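Local coordinates for protein probable adenylyl-sulfate kinase (Synechocystis sp., PDB 5CB8) that catalyses the ATP-dependent 3'-phosphorylation of adenosine 5'-phosphosulfate, the step of sulfur metabolism that yields activated sulfate, at residues B[27-32]-B[81-86]; B[37-42]-B[60-65]; B[47-52]-B[99-104]; B[121-126]-B[186-191]. One frame throughout, in Å; residues are numbered along the deposited sequence. Where two conformers were deposited one is given.

Contact 1: B[27-32]-B[81-86]. With ADX (adenosine-5'-phosphosulfate), chain G; SO4 (sulfate ion), chain I.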
# COMPACT_ATOMS: atom_id res chain seq x y z
N THR B 27 -11.67 -8.04 1.12
CA THR B 27 -10.53 -8.35 1.98
C THR B 27 -10.90 -9.51 2.90
O THR B 27 -11.86 -9.42 3.67
CB THR B 27 -10.12 -7.13 2.82
OG1 THR B 27 -9.57 -6.13 1.95
CG2 THR B 27 -9.09 -7.52 3.87
N ILE B 28 -10.15 -10.60 2.79
CA ILE B 28 -10.35 -11.76 3.66
C ILE B 28 -9.27 -11.68 4.73
O ILE B 28 -8.08 -11.83 4.43
CB ILE B 28 -10.23 -13.07 2.85
CG1 ILE B 28 -11.22 -13.05 1.68
CG2 ILE B 28 -10.46 -14.29 3.75
CD1 ILE B 28 -10.98 -14.15 0.67
N TRP B 29 -9.69 -11.43 5.98
CA TRP B 29 -8.76 -11.03 7.04
C TRP B 29 -8.59 -12.11 8.10
O TRP B 29 -9.48 -12.33 8.93
CB TRP B 29 -9.25 -9.73 7.71
CG TRP B 29 -8.25 -9.12 8.64
CD1 TRP B 29 -7.92 -9.55 9.90
CD2 TRP B 29 -7.43 -7.96 8.39
NE1 TRP B 29 -6.95 -8.73 10.44
CE2 TRP B 29 -6.63 -7.75 9.53
CE3 TRP B 29 -7.30 -7.09 7.30
CZ2 TRP B 29 -5.71 -6.71 9.62
CZ3 TRP B 29 -6.39 -6.05 7.39
CH2 TRP B 29 -5.61 -5.86 8.54
N LEU B 30 -7.44 -12.79 8.07
CA LEU B 30 -7.17 -13.86 9.02
C LEU B 30 -6.44 -13.32 10.26
O LEU B 30 -5.34 -12.78 10.16
CB LEU B 30 -6.36 -14.99 8.37
CG LEU B 30 -7.18 -16.02 7.57
CD1 LEU B 30 -7.89 -15.37 6.40
CD2 LEU B 30 -6.31 -17.16 7.07
N THR B 31 -7.08 -13.46 11.42
CA THR B 31 -6.52 -13.02 12.68
C THR B 31 -6.37 -14.23 13.61
O THR B 31 -7.14 -15.17 13.52
CB THR B 31 -7.42 -11.94 13.33
OG1 THR B 31 -6.89 -11.54 14.59
CG2 THR B 31 -8.84 -12.46 13.52
N GLY B 32 -5.38 -14.20 14.50
CA GLY B 32 -5.19 -15.31 15.42
C GLY B 32 -3.79 -15.34 15.98
O GLY B 32 -2.92 -14.59 15.53
N THR B 81 -0.06 0.85 13.93
CA THR B 81 0.43 1.41 12.68
C THR B 81 0.49 0.32 11.62
O THR B 81 0.07 0.52 10.48
CB THR B 81 1.81 2.04 12.84
OG1 THR B 81 1.71 3.12 13.78
CG2 THR B 81 2.32 2.58 11.50
N ASN B 82 1.01 -0.84 12.02
CA ASN B 82 1.17 -1.96 11.09
C ASN B 82 -0.17 -2.37 10.49
O ASN B 82 -0.33 -2.43 9.26
CB ASN B 82 1.83 -3.14 11.83
CG ASN B 82 2.06 -4.34 10.92
OD1 ASN B 82 2.71 -4.25 9.87
ND2 ASN B 82 1.55 -5.50 11.34
N ILE B 83 -1.14 -2.64 11.34
CA ILE B 83 -2.45 -3.09 10.88
C ILE B 83 -3.16 -2.02 10.07
O ILE B 83 -3.77 -2.31 9.03
CB ILE B 83 -3.31 -3.56 12.05
CG1 ILE B 83 -2.65 -4.77 12.73
CG2 ILE B 83 -4.72 -3.91 11.58
CD1 ILE B 83 -2.27 -5.90 11.76
N ARG B 84 -3.09 -0.77 10.52
CA ARG B 84 -3.71 0.32 9.75
C ARG B 84 -3.09 0.48 8.36
O ARG B 84 -3.80 0.82 7.40
CB ARG B 84 -3.66 1.63 10.55
CG ARG B 84 -4.71 1.69 11.67
CD ARG B 84 -4.42 2.81 12.63
NE ARG B 84 -5.55 3.04 13.53
CZ ARG B 84 -5.45 3.62 14.72
NH1 ARG B 84 -4.27 4.01 15.17
NH2 ARG B 84 -6.55 3.81 15.45
N ARG B 85 -1.79 0.24 8.24
CA ARG B 85 -1.12 0.39 6.95
C ARG B 85 -1.49 -0.75 6.01
O ARG B 85 -1.73 -0.54 4.82
CB ARG B 85 0.40 0.48 7.11
CG ARG B 85 1.12 0.91 5.83
CD ARG B 85 2.62 1.13 6.09
NE ARG B 85 2.86 2.15 7.11
CZ ARG B 85 3.99 2.28 7.79
NH1 ARG B 85 5.00 1.45 7.55
NH2 ARG B 85 4.14 3.24 8.68
N ILE B 86 -1.54 -1.96 6.55
CA ILE B 86 -2.03 -3.11 5.79
C ILE B 86 -3.47 -2.86 5.34
O ILE B 86 -3.85 -3.17 4.19
CB ILE B 86 -1.94 -4.40 6.63
CG1 ILE B 86 -0.46 -4.79 6.83
CG2 ILE B 86 -2.72 -5.55 5.96
CD1 ILE B 86 -0.22 -5.84 7.94
SB ADX G . 0.68 -7.72 14.45
O1B ADX G . 1.22 -6.39 14.15
O2B ADX G . -0.50 -8.03 13.63
O3B ADX G . 0.36 -7.79 15.88
PA ADX G . 2.13 -9.36 12.76
O1A ADX G . 2.34 -8.23 11.75
O2A ADX G . 1.15 -10.42 12.25
O3A ADX G . 1.74 -8.77 14.19
O5' ADX G . 3.55 -10.06 13.00
C5' ADX G . 3.63 -11.19 13.81
C4' ADX G . 4.78 -12.00 13.57
O4' ADX G . 5.96 -11.30 14.12
C3' ADX G . 4.68 -13.28 14.27
O3' ADX G . 4.34 -14.25 13.38
C2' ADX G . 6.04 -13.55 14.79
O2' ADX G . 6.71 -14.34 13.92
C1' ADX G . 6.74 -12.23 14.84
N9 ADX G . 6.98 -11.70 16.15
C8 ADX G . 8.15 -11.20 16.62
N7 ADX G . 7.94 -10.65 17.81
C5 ADX G . 6.63 -10.78 18.13
C6 ADX G . 5.86 -10.38 19.22
N6 ADX G . 6.46 -9.64 20.32
N1 ADX G . 4.54 -10.68 19.23
C2 ADX G . 3.97 -11.33 18.19
N3 ADX G . 4.68 -11.71 17.12
C4 ADX G . 6.01 -11.45 17.06
S SO4 I . -1.09 5.17 12.88
O1 SO4 I . -1.53 4.69 11.57
O2 SO4 I . 0.37 5.27 12.88
O3 SO4 I . -1.67 6.49 13.13
O4 SO4 I . -1.53 4.24 13.95
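Trp29 meets Ile83 and Ile86 in a buried, wholly apolar helix-on-sheet contact, in which the middle strand of the parallel sheet (26-31) faces helix 76-94. The side chain leaves the strand toward the helix, and with CG anti to the backbone N (chi1 -170°) the six-membered ring reaches it. CZ2 lies 3.6 Å from Ile83 CG2, and CH2 is 3.9 Å from Ile86 CG2; both methyls, one helical turn apart, come to the ring at a slant. This is the layered architecture of P-loop kinases, and Gly32, in the same segment, belongs to the loop that by similarity binds ATP. The polar edge of the indole serves the active site: Trp29 NE1 is hydrogen-bonded to Ser106 OG, the probable phosphoserine position. With an alanine in place of Trp29, both isoleucine methyls would probably face a gap and Ser106 would lack its indole partner. The helix also faces the substrate. Ile83 CD1 comes within 3.3 Å of sulfate oxygen O2B of adenosine-5'-phosphosulfate, and Asn82 ND2 gives a 3.0 Å hydrogen bond to O1B of the same group and a weak one to phosphate oxygen O1A.

Contact 2: B[37-42]-B[60-65]. With ADX (adenosine-5'-phosphosulfate), chain G; SO4 (sulfate ion), chain H.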
# COMPACT_ATOMS: atom_id res chain seq x y z
N GLY B 37 -1.90 -21.20 12.55
CA GLY B 37 -2.09 -21.78 11.22
C GLY B 37 -2.60 -20.80 10.17
O GLY B 37 -3.10 -21.23 9.12
N LYS B 38 -2.46 -19.50 10.43
CA LYS B 38 -2.97 -18.48 9.50
C LYS B 38 -2.30 -18.56 8.12
O LYS B 38 -2.97 -18.55 7.09
CB LYS B 38 -2.79 -17.08 10.07
CG LYS B 38 -3.52 -16.79 11.39
CD LYS B 38 -3.34 -15.32 11.79
CE LYS B 38 -1.86 -14.98 11.98
NZ LYS B 38 -1.26 -15.68 13.16
N THR B 39 -0.98 -18.65 8.10
CA THR B 39 -0.23 -18.68 6.85
C THR B 39 -0.56 -19.92 6.01
O THR B 39 -0.70 -19.86 4.78
CB THR B 39 1.28 -18.60 7.14
OG1 THR B 39 1.60 -17.26 7.53
CG2 THR B 39 2.08 -18.97 5.93
N THR B 40 -0.69 -21.06 6.69
CA THR B 40 -1.00 -22.32 6.02
C THR B 40 -2.35 -22.25 5.29
O THR B 40 -2.48 -22.70 4.14
CB THR B 40 -1.00 -23.49 7.02
OG1 THR B 40 0.32 -23.66 7.55
CG2 THR B 40 -1.44 -24.78 6.36
N ILE B 41 -3.34 -21.68 5.97
CA ILE B 41 -4.68 -21.51 5.39
C ILE B 41 -4.62 -20.50 4.26
O ILE B 41 -5.22 -20.70 3.20
CB ILE B 41 -5.70 -21.04 6.45
CG1 ILE B 41 -5.98 -22.17 7.45
CG2 ILE B 41 -7.01 -20.61 5.78
CD1 ILE B 41 -6.86 -21.75 8.64
N THR B 42 -3.92 -19.40 4.50
CA THR B 42 -3.74 -18.36 3.49
C THR B 42 -3.20 -18.95 2.19
O THR B 42 -3.74 -18.70 1.11
CB THR B 42 -2.80 -17.27 4.01
OG1 THR B 42 -3.41 -16.66 5.15
CG2 THR B 42 -2.54 -16.22 2.94
N ASP B 60 0.79 -10.78 3.95
CA ASP B 60 1.15 -11.59 5.11
C ASP B 60 2.00 -10.73 6.04
O ASP B 60 3.04 -10.21 5.63
CB ASP B 60 1.95 -12.80 4.62
CG ASP B 60 2.33 -13.78 5.74
OD1 ASP B 60 2.31 -13.42 6.93
OD2 ASP B 60 2.69 -14.93 5.39
N GLY B 61 1.55 -10.58 7.29
CA GLY B 61 2.27 -9.76 8.26
C GLY B 61 3.77 -10.03 8.34
O GLY B 61 4.58 -9.09 8.40
N ASP B 62 4.15 -11.31 8.36
CA ASP B 62 5.56 -11.69 8.44
C ASP B 62 6.33 -11.15 7.24
O ASP B 62 7.50 -10.79 7.35
CB ASP B 62 5.73 -13.21 8.41
CG ASP B 62 5.04 -13.92 9.57
OD1 ASP B 62 4.61 -13.25 10.54
OD2 ASP B 62 4.93 -15.17 9.49
N VAL B 63 5.68 -11.14 6.08
CA VAL B 63 6.34 -10.72 4.85
C VAL B 63 6.30 -9.20 4.68
O VAL B 63 7.33 -8.58 4.37
CB VAL B 63 5.72 -11.40 3.63
CG1 VAL B 63 6.38 -10.90 2.35
CG2 VAL B 63 5.88 -12.92 3.74
N VAL B 64 5.14 -8.59 4.91
CA VAL B 64 5.08 -7.13 4.73
C VAL B 64 5.93 -6.39 5.75
O VAL B 64 6.39 -5.27 5.48
CB VAL B 64 3.64 -6.59 4.68
CG1 VAL B 64 2.88 -7.26 3.54
CG2 VAL B 64 2.93 -6.80 6.01
N ARG B 65 6.19 -7.01 6.91
CA ARG B 65 7.09 -6.39 7.89
C ARG B 65 8.54 -6.33 7.40
O ARG B 65 9.40 -5.74 8.05
CB ARG B 65 7.01 -7.09 9.25
CG ARG B 65 5.84 -6.60 10.12
CD ARG B 65 5.74 -7.41 11.42
NE ARG B 65 4.73 -6.86 12.34
CZ ARG B 65 4.98 -5.90 13.22
NH1 ARG B 65 6.20 -5.35 13.30
NH2 ARG B 65 4.01 -5.45 14.01
SB ADX G . 0.68 -7.72 14.45
O1B ADX G . 1.22 -6.39 14.15
O2B ADX G . -0.50 -8.03 13.63
O3B ADX G . 0.36 -7.79 15.88
PA ADX G . 2.13 -9.36 12.76
O1A ADX G . 2.34 -8.23 11.75
O2A ADX G . 1.15 -10.42 12.25
O3A ADX G . 1.74 -8.77 14.19
O5' ADX G . 3.55 -10.06 13.00
C5' ADX G . 3.63 -11.19 13.81
C4' ADX G . 4.78 -12.00 13.57
O4' ADX G . 5.96 -11.30 14.12
C3' ADX G . 4.68 -13.28 14.27
O3' ADX G . 4.34 -14.25 13.38
C2' ADX G . 6.04 -13.55 14.79
O2' ADX G . 6.71 -14.34 13.92
C1' ADX G . 6.74 -12.23 14.84
N9 ADX G . 6.98 -11.70 16.15
C8 ADX G . 8.15 -11.20 16.62
N7 ADX G . 7.94 -10.65 17.81
C5 ADX G . 6.63 -10.78 18.13
C6 ADX G . 5.86 -10.38 19.22
N6 ADX G . 6.46 -9.64 20.32
N1 ADX G . 4.54 -10.68 19.23
C2 ADX G . 3.97 -11.33 18.19
N3 ADX G . 4.68 -11.71 17.12
C4 ADX G . 6.01 -11.45 17.06
S SO4 H . 0.51 -18.59 11.92
O1 SO4 H . 0.66 -18.19 10.53
O2 SO4 H . 0.72 -20.03 12.05
O3 SO4 H . -0.84 -18.25 12.37
O4 SO4 H . 1.49 -17.90 12.78
O HOH W 1 2.50 -16.26 10.36
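Thr39 and Asp60 come together with their side chains at about a right angle, and a weak hydrogen bond of 3.3 Å is suggested between Thr39 OG1 and Asp60 OD2; it is doubtful, since the hydroxyl proton has another acceptor within reach and the threonine has a second conformer. The other oxygen of the aspartate serves its own helix. With CG anti to its backbone N (chi1 -177°), Asp60 caps helix 61-64: OD1 takes the N-H of Asp62 at 3.1 Å, from well above the carboxylate plane. Across from it, Gly37, Lys38 and Thr39 belong to the Walker A P-loop, an ATP site by similarity, and grip a sulfate ion much as such loops hold a nucleotide phosphate. Lys38 N gives O3 of this sulfate a bond of 2.8 Å, and the lysine chain, bent at its last two torsions, curls back so that NZ meets the same oxygen at 2.7 Å. A water bridges sulfate O1 and Asp62 OD2, which also pairs with Lys140. Asp62 OD1 accepts from O3' of adenosine-5'-phosphosulfate at 3.0 Å, the hydroxyl that the reaction phosphorylates. Farther along, Arg65 spans two groups of that substrate, with nearly straight bonds from NE to phosphate oxygen O1A (2.8 Å, 161°) and from NH2 to sulfate oxygen O1B (2.9 Å, 168°), the latter oxygen lying in the guanidinium plane. Without the guanidinium, as with a methionine in place of Arg65, O1A and O1B would lack this positive partner and the phosphosulfate would probably be freer to turn. Phe74 meets the same arginine in a cation-pi contact.

Contact 3: B[47-52]-B[99-104]. With ADX (adenosine-5'-phosphosulfate), chain G.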
# COMPACT_ATOMS: atom_id res chain seq x y z
N LYS B 47 -3.96 -20.69 -3.38
CA LYS B 47 -3.85 -21.66 -4.47
C LYS B 47 -5.22 -21.99 -5.05
O LYS B 47 -5.38 -22.05 -6.28
CB LYS B 47 -3.15 -22.94 -4.01
CG LYS B 47 -3.11 -24.03 -5.10
CD LYS B 47 -1.99 -25.04 -4.87
CE LYS B 47 -1.93 -26.08 -5.99
NZ LYS B 47 -2.52 -25.60 -7.28
N LYS B 48 -6.20 -22.21 -4.18
CA LYS B 48 -7.54 -22.60 -4.61
C LYS B 48 -8.17 -21.50 -5.45
O LYS B 48 -8.79 -21.76 -6.48
CB LYS B 48 -8.42 -22.93 -3.40
CG LYS B 48 -9.68 -23.74 -3.72
CD LYS B 48 -10.42 -24.15 -2.44
CE LYS B 48 -11.76 -24.83 -2.76
NZ LYS B 48 -11.59 -26.08 -3.55
N LEU B 49 -8.00 -20.25 -5.01
CA LEU B 49 -8.52 -19.10 -5.73
C LEU B 49 -7.81 -18.89 -7.07
O LEU B 49 -8.46 -18.68 -8.10
CB LEU B 49 -8.40 -17.85 -4.86
CG LEU B 49 -9.40 -17.75 -3.71
CD1 LEU B 49 -9.02 -16.65 -2.74
CD2 LEU B 49 -10.79 -17.50 -4.26
N ARG B 50 -6.48 -18.97 -7.06
CA ARG B 50 -5.70 -18.78 -8.28
C ARG B 50 -6.01 -19.85 -9.31
O ARG B 50 -6.07 -19.57 -10.51
CB ARG B 50 -4.19 -18.74 -7.99
CG ARG B 50 -3.72 -17.48 -7.26
CD ARG B 50 -2.26 -17.14 -7.60
NE ARG B 50 -1.61 -16.40 -6.52
CZ ARG B 50 -1.54 -15.08 -6.43
NH1 ARG B 50 -2.10 -14.31 -7.36
NH2 ARG B 50 -0.93 -14.51 -5.40
N ASP B 51 -6.22 -21.08 -8.85
CA ASP B 51 -6.53 -22.19 -9.76
C ASP B 51 -7.93 -22.08 -10.37
O ASP B 51 -8.26 -22.82 -11.29
CB ASP B 51 -6.36 -23.54 -9.05
CG ASP B 51 -4.90 -23.88 -8.77
OD1 ASP B 51 -4.00 -23.18 -9.29
OD2 ASP B 51 -4.65 -24.86 -8.03
N SER B 52 -8.73 -21.15 -9.87
CA SER B 52 -10.06 -20.91 -10.42
C SER B 52 -10.11 -19.64 -11.27
O SER B 52 -11.16 -19.30 -11.83
CB SER B 52 -11.11 -20.86 -9.30
OG SER B 52 -11.38 -22.16 -8.81
N ILE B 99 -9.28 -9.41 -4.81
CA ILE B 99 -9.47 -10.21 -3.60
C ILE B 99 -8.17 -10.14 -2.80
O ILE B 99 -7.12 -10.52 -3.30
CB ILE B 99 -9.79 -11.68 -3.95
CG1 ILE B 99 -11.19 -11.80 -4.57
CG2 ILE B 99 -9.71 -12.56 -2.70
CD1 ILE B 99 -11.51 -13.19 -5.12
N VAL B 100 -8.25 -9.63 -1.58
CA VAL B 100 -7.05 -9.44 -0.77
C VAL B 100 -7.04 -10.42 0.39
O VAL B 100 -8.00 -10.46 1.18
CB VAL B 100 -6.98 -8.00 -0.21
CG1 VAL B 100 -5.66 -7.78 0.55
CG2 VAL B 100 -7.11 -7.00 -1.34
N LEU B 101 -5.99 -11.22 0.50
CA LEU B 101 -5.84 -12.15 1.62
C LEU B 101 -4.87 -11.56 2.62
O LEU B 101 -3.68 -11.42 2.32
CB LEU B 101 -5.30 -13.50 1.15
CG LEU B 101 -6.24 -14.57 0.58
CD1 LEU B 101 -7.29 -13.97 -0.32
CD2 LEU B 101 -5.46 -15.64 -0.16
N VAL B 102 -5.35 -11.21 3.81
CA VAL B 102 -4.47 -10.68 4.86
C VAL B 102 -4.26 -11.73 5.93
O VAL B 102 -5.21 -12.39 6.36
CB VAL B 102 -5.06 -9.42 5.50
CG1 VAL B 102 -4.17 -8.95 6.68
CG2 VAL B 102 -5.19 -8.30 4.46
N SER B 103 -3.01 -11.91 6.34
CA SER B 103 -2.69 -12.80 7.44
C SER B 103 -1.85 -12.00 8.43
O SER B 103 -0.69 -11.69 8.16
CB SER B 103 -1.90 -14.01 6.96
OG SER B 103 -1.57 -14.87 8.05
N ALA B 104 -2.43 -11.67 9.58
CA ALA B 104 -1.74 -10.86 10.57
C ALA B 104 -2.32 -11.15 11.94
O ALA B 104 -3.53 -11.35 12.06
CB ALA B 104 -1.89 -9.37 10.24
SB ADX G . 0.68 -7.72 14.45
O1B ADX G . 1.22 -6.39 14.15
O2B ADX G . -0.50 -8.03 13.63
O3B ADX G . 0.36 -7.79 15.88
PA ADX G . 2.13 -9.36 12.76
O1A ADX G . 2.34 -8.23 11.75
O2A ADX G . 1.15 -10.42 12.25
O3A ADX G . 1.74 -8.77 14.19
O5' ADX G . 3.55 -10.06 13.00
C5' ADX G . 3.63 -11.19 13.81
C4' ADX G . 4.78 -12.00 13.57
O4' ADX G . 5.96 -11.30 14.12
C3' ADX G . 4.68 -13.28 14.27
O3' ADX G . 4.34 -14.25 13.38
C2' ADX G . 6.04 -13.55 14.79
O2' ADX G . 6.71 -14.34 13.92
C1' ADX G . 6.74 -12.23 14.84
N9 ADX G . 6.98 -11.70 16.15
C8 ADX G . 8.15 -11.20 16.62
N7 ADX G . 7.94 -10.65 17.81
C5 ADX G . 6.63 -10.78 18.13
C6 ADX G . 5.86 -10.38 19.22
N6 ADX G . 6.46 -9.64 20.32
N1 ADX G . 4.54 -10.68 19.23
C2 ADX G . 3.97 -11.33 18.19
N3 ADX G . 4.68 -11.71 17.12
C4 ADX G . 6.01 -11.45 17.06
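Leu49 touches Ile99 and Leu101 through a single methyl, CD1, where helix 38-50 of the P-loop kinase fold packs on the parallel sheet. The helix belongs to a beta-alpha-beta crossover: it links strand 26-31 to strand 56-60, and strand 99-103, lying between those two in the sheet, passes beneath it. Leu49 CD1 sits 4.0 Å from Leu101 CD1 and 4.1 Å from Ile99 CG2, so one methyl on the helix is shared by two side chains that are next but one along the strand. The fit is van der Waals contact without polar help, and the backbones stay well apart, with 9.2 Å between Leu49 CA and Ile99 CA. Torsions present the strand's partners unequally. In Ile99 the branch methyl CG2 is anti to the backbone N and does the touching, whereas in Leu101 CG lies beside its own backbone N (chi1 -84°) and the terminal CD1 makes the contact. The intervening Val100 points to the other face of the sheet, toward helix 76-94, in the usual alternation of a strand. In the second shell, Tyr54 packs on both Leu49 and Ile99, Glu46 lies against Leu101, and Ile28 of the neighbouring strand touches both strand residues. Backbone hydrogen bonds tie Ile99 and Leu101 to Glu57, fixing the height of their side chains in the sheet. Followed to its other end, the strand segment arrives at the substrate, where Ala104 CA lies 3.4 Å from phosphate oxygen O2A of adenosine-5'-phosphosulfate.

Contact 4: B[121-126]-B[186-191]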
# COMPACT_ATOMS: atom_id res chain seq x y z
N ASP B 121 -16.34 -4.32 2.26
CA ASP B 121 -16.28 -5.69 1.76
C ASP B 121 -15.12 -6.41 2.42
O ASP B 121 -14.00 -6.46 1.89
CB ASP B 121 -16.15 -5.70 0.25
CG ASP B 121 -17.32 -5.05 -0.42
OD1 ASP B 121 -18.41 -5.66 -0.39
OD2 ASP B 121 -17.16 -3.93 -0.92
N PHE B 122 -15.41 -6.99 3.58
CA PHE B 122 -14.39 -7.44 4.50
C PHE B 122 -14.94 -8.65 5.22
O PHE B 122 -16.08 -8.63 5.72
CB PHE B 122 -14.13 -6.31 5.50
CG PHE B 122 -13.08 -6.60 6.53
CD1 PHE B 122 -13.38 -7.36 7.66
CD2 PHE B 122 -11.80 -6.07 6.41
CE1 PHE B 122 -12.42 -7.61 8.62
CE2 PHE B 122 -10.84 -6.31 7.37
CZ PHE B 122 -11.15 -7.08 8.48
N LEU B 123 -14.15 -9.72 5.27
CA LEU B 123 -14.54 -10.94 5.96
C LEU B 123 -13.52 -11.23 7.05
O LEU B 123 -12.34 -11.45 6.75
CB LEU B 123 -14.56 -12.13 5.00
CG LEU B 123 -15.70 -12.23 4.00
CD1 LEU B 123 -15.70 -13.61 3.33
CD2 LEU B 123 -17.01 -11.98 4.73
N GLU B 124 -13.95 -11.22 8.30
CA GLU B 124 -13.06 -11.51 9.42
C GLU B 124 -13.02 -13.02 9.66
O GLU B 124 -14.05 -13.63 9.96
CB GLU B 124 -13.53 -10.79 10.69
CG GLU B 124 -12.60 -10.98 11.91
CD GLU B 124 -13.14 -10.29 13.16
OE1 GLU B 124 -14.36 -10.37 13.41
OE2 GLU B 124 -12.34 -9.67 13.89
N VAL B 125 -11.84 -13.61 9.53
CA VAL B 125 -11.69 -15.03 9.74
C VAL B 125 -10.87 -15.24 11.02
O VAL B 125 -9.71 -14.85 11.08
CB VAL B 125 -10.98 -15.69 8.53
CG1 VAL B 125 -10.84 -17.19 8.74
CG2 VAL B 125 -11.75 -15.40 7.24
N PHE B 126 -11.50 -15.83 12.04
CA PHE B 126 -10.81 -16.12 13.30
C PHE B 126 -10.12 -17.47 13.18
O PHE B 126 -10.77 -18.52 13.21
CB PHE B 126 -11.84 -16.15 14.45
CG PHE B 126 -11.24 -16.38 15.82
CD1 PHE B 126 -9.87 -16.26 16.04
CD2 PHE B 126 -12.06 -16.73 16.89
CE1 PHE B 126 -9.33 -16.47 17.30
CE2 PHE B 126 -11.53 -16.94 18.15
CZ PHE B 126 -10.16 -16.81 18.36
N TRP B 186 -14.16 -20.47 1.65
CA TRP B 186 -14.64 -20.53 0.27
C TRP B 186 -16.16 -20.45 0.21
O TRP B 186 -16.72 -19.71 -0.59
CB TRP B 186 -14.17 -21.83 -0.40
CG TRP B 186 -14.45 -21.92 -1.88
CD1 TRP B 186 -15.61 -22.34 -2.48
CD2 TRP B 186 -13.55 -21.59 -2.95
NE1 TRP B 186 -15.48 -22.28 -3.85
CE2 TRP B 186 -14.22 -21.83 -4.16
CE3 TRP B 186 -12.23 -21.12 -2.99
CZ2 TRP B 186 -13.62 -21.61 -5.40
CZ3 TRP B 186 -11.64 -20.90 -4.22
CH2 TRP B 186 -12.33 -21.14 -5.41
N GLN B 187 -16.83 -21.22 1.07
CA GLN B 187 -18.28 -21.27 1.05
C GLN B 187 -18.88 -19.93 1.46
O GLN B 187 -19.92 -19.52 0.93
CB GLN B 187 -18.81 -22.39 1.95
CG GLN B 187 -20.31 -22.63 1.81
CD GLN B 187 -20.69 -23.02 0.39
OE1 GLN B 187 -20.09 -23.91 -0.21
NE2 GLN B 187 -21.69 -22.34 -0.16
N LYS B 188 -18.23 -19.25 2.39
CA LYS B 188 -18.69 -17.93 2.82
C LYS B 188 -18.57 -16.94 1.67
O LYS B 188 -19.46 -16.10 1.44
CB LYS B 188 -17.89 -17.46 4.04
CG LYS B 188 -18.33 -16.10 4.58
CD LYS B 188 -19.79 -16.11 5.03
CE LYS B 188 -19.99 -16.98 6.27
NZ LYS B 188 -21.40 -16.95 6.78
N LEU B 189 -17.46 -17.03 0.93
CA LEU B 189 -17.27 -16.20 -0.26
C LEU B 189 -18.35 -16.46 -1.31
O LEU B 189 -18.80 -15.54 -2.01
CB LEU B 189 -15.89 -16.45 -0.86
CG LEU B 189 -14.68 -15.94 -0.08
CD1 LEU B 189 -13.41 -16.48 -0.73
CD2 LEU B 189 -14.67 -14.42 -0.05
N VAL B 190 -18.75 -17.72 -1.44
CA VAL B 190 -19.82 -18.08 -2.37
C VAL B 190 -21.16 -17.54 -1.89
O VAL B 190 -21.91 -16.92 -2.67
CB VAL B 190 -19.92 -19.60 -2.58
CG1 VAL B 190 -21.21 -19.96 -3.31
CG2 VAL B 190 -18.71 -20.11 -3.35
N ASP B 191 -21.47 -17.77 -0.62
CA ASP B 191 -22.76 -17.36 -0.06
C ASP B 191 -22.97 -15.86 -0.23
O ASP B 191 -24.06 -15.42 -0.58
CB ASP B 191 -22.86 -17.71 1.42
CG ASP B 191 -22.88 -19.21 1.67
OD1 ASP B 191 -23.08 -19.97 0.71
OD2 ASP B 191 -22.71 -19.61 2.85
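The C-terminal helix 178-191 covers one face of the parallel sheet of this P-loop kinase fold, and within 121-126 it is Leu123 that meets segment 186-191, touching Leu189 and Lys188. A single methyl of the strand leucine carries the contact: Leu123 CD1 lies 3.6 Å from Leu189 CD2 and 3.8 Å from Lys188 CG. It therefore rests against two consecutive helix residues, one a branched hydrocarbon and the other the aliphatic root of a charged chain. The nearest CA atoms, those of Leu123 and Leu189, are 8.6 Å apart. Lys188 shows how a lysine can help close an apolar layer. Its CG stands anti to the backbone N (chi1 -179°) and is thereby brought over Leu123, after which the chain bends at its second and third torsions and takes the ammonium group away from the leucine. Leu189 does the reverse: its CB points along the flank of the strand segment, but the end of the chain swings closer and delivers CD2. Away from the sheet the helix is stitched to itself one turn apart, where Gln187 NE2 gives Asp191 OD1 a hydrogen bond of 2.9 Å (158°), reaching the syn side of the carboxylate somewhat out of its plane. Around the contact, Leu192 just past the helix adds to the cover on Leu123, and Lys188 also touches Val169 of the edge strand 169-171. Phe122, next to Leu123 in the strand, faces the other way, onto helix 109-119 and the ring of Trp29.

In the fold
Strand 26-31 of contact 1 neighbours the strands of contacts 3 and 4. Contact 1 lies on one sheet face, contacts 3 and 4 on the other. Backbone bonds join them through the sheet: Leu30 N to Val102 O and Trp29 N to Leu123 O, each probably a hydrogen bond of 2.8 Å. Leu49 CD2 of contact 3 packs 3.5 Å from Trp186 CZ3 of contact 4. Contacts 1 and 2, with centres about 10 Å apart, converge on the substrate, since Asn82, more weakly at O1A, and Arg65 reach the same two oxygens; Gly32 O probably accepts from Lys38 NZ (3.1 Å). Contact 4 lies away from the active site, its centre about 17 Å from that of contact 2.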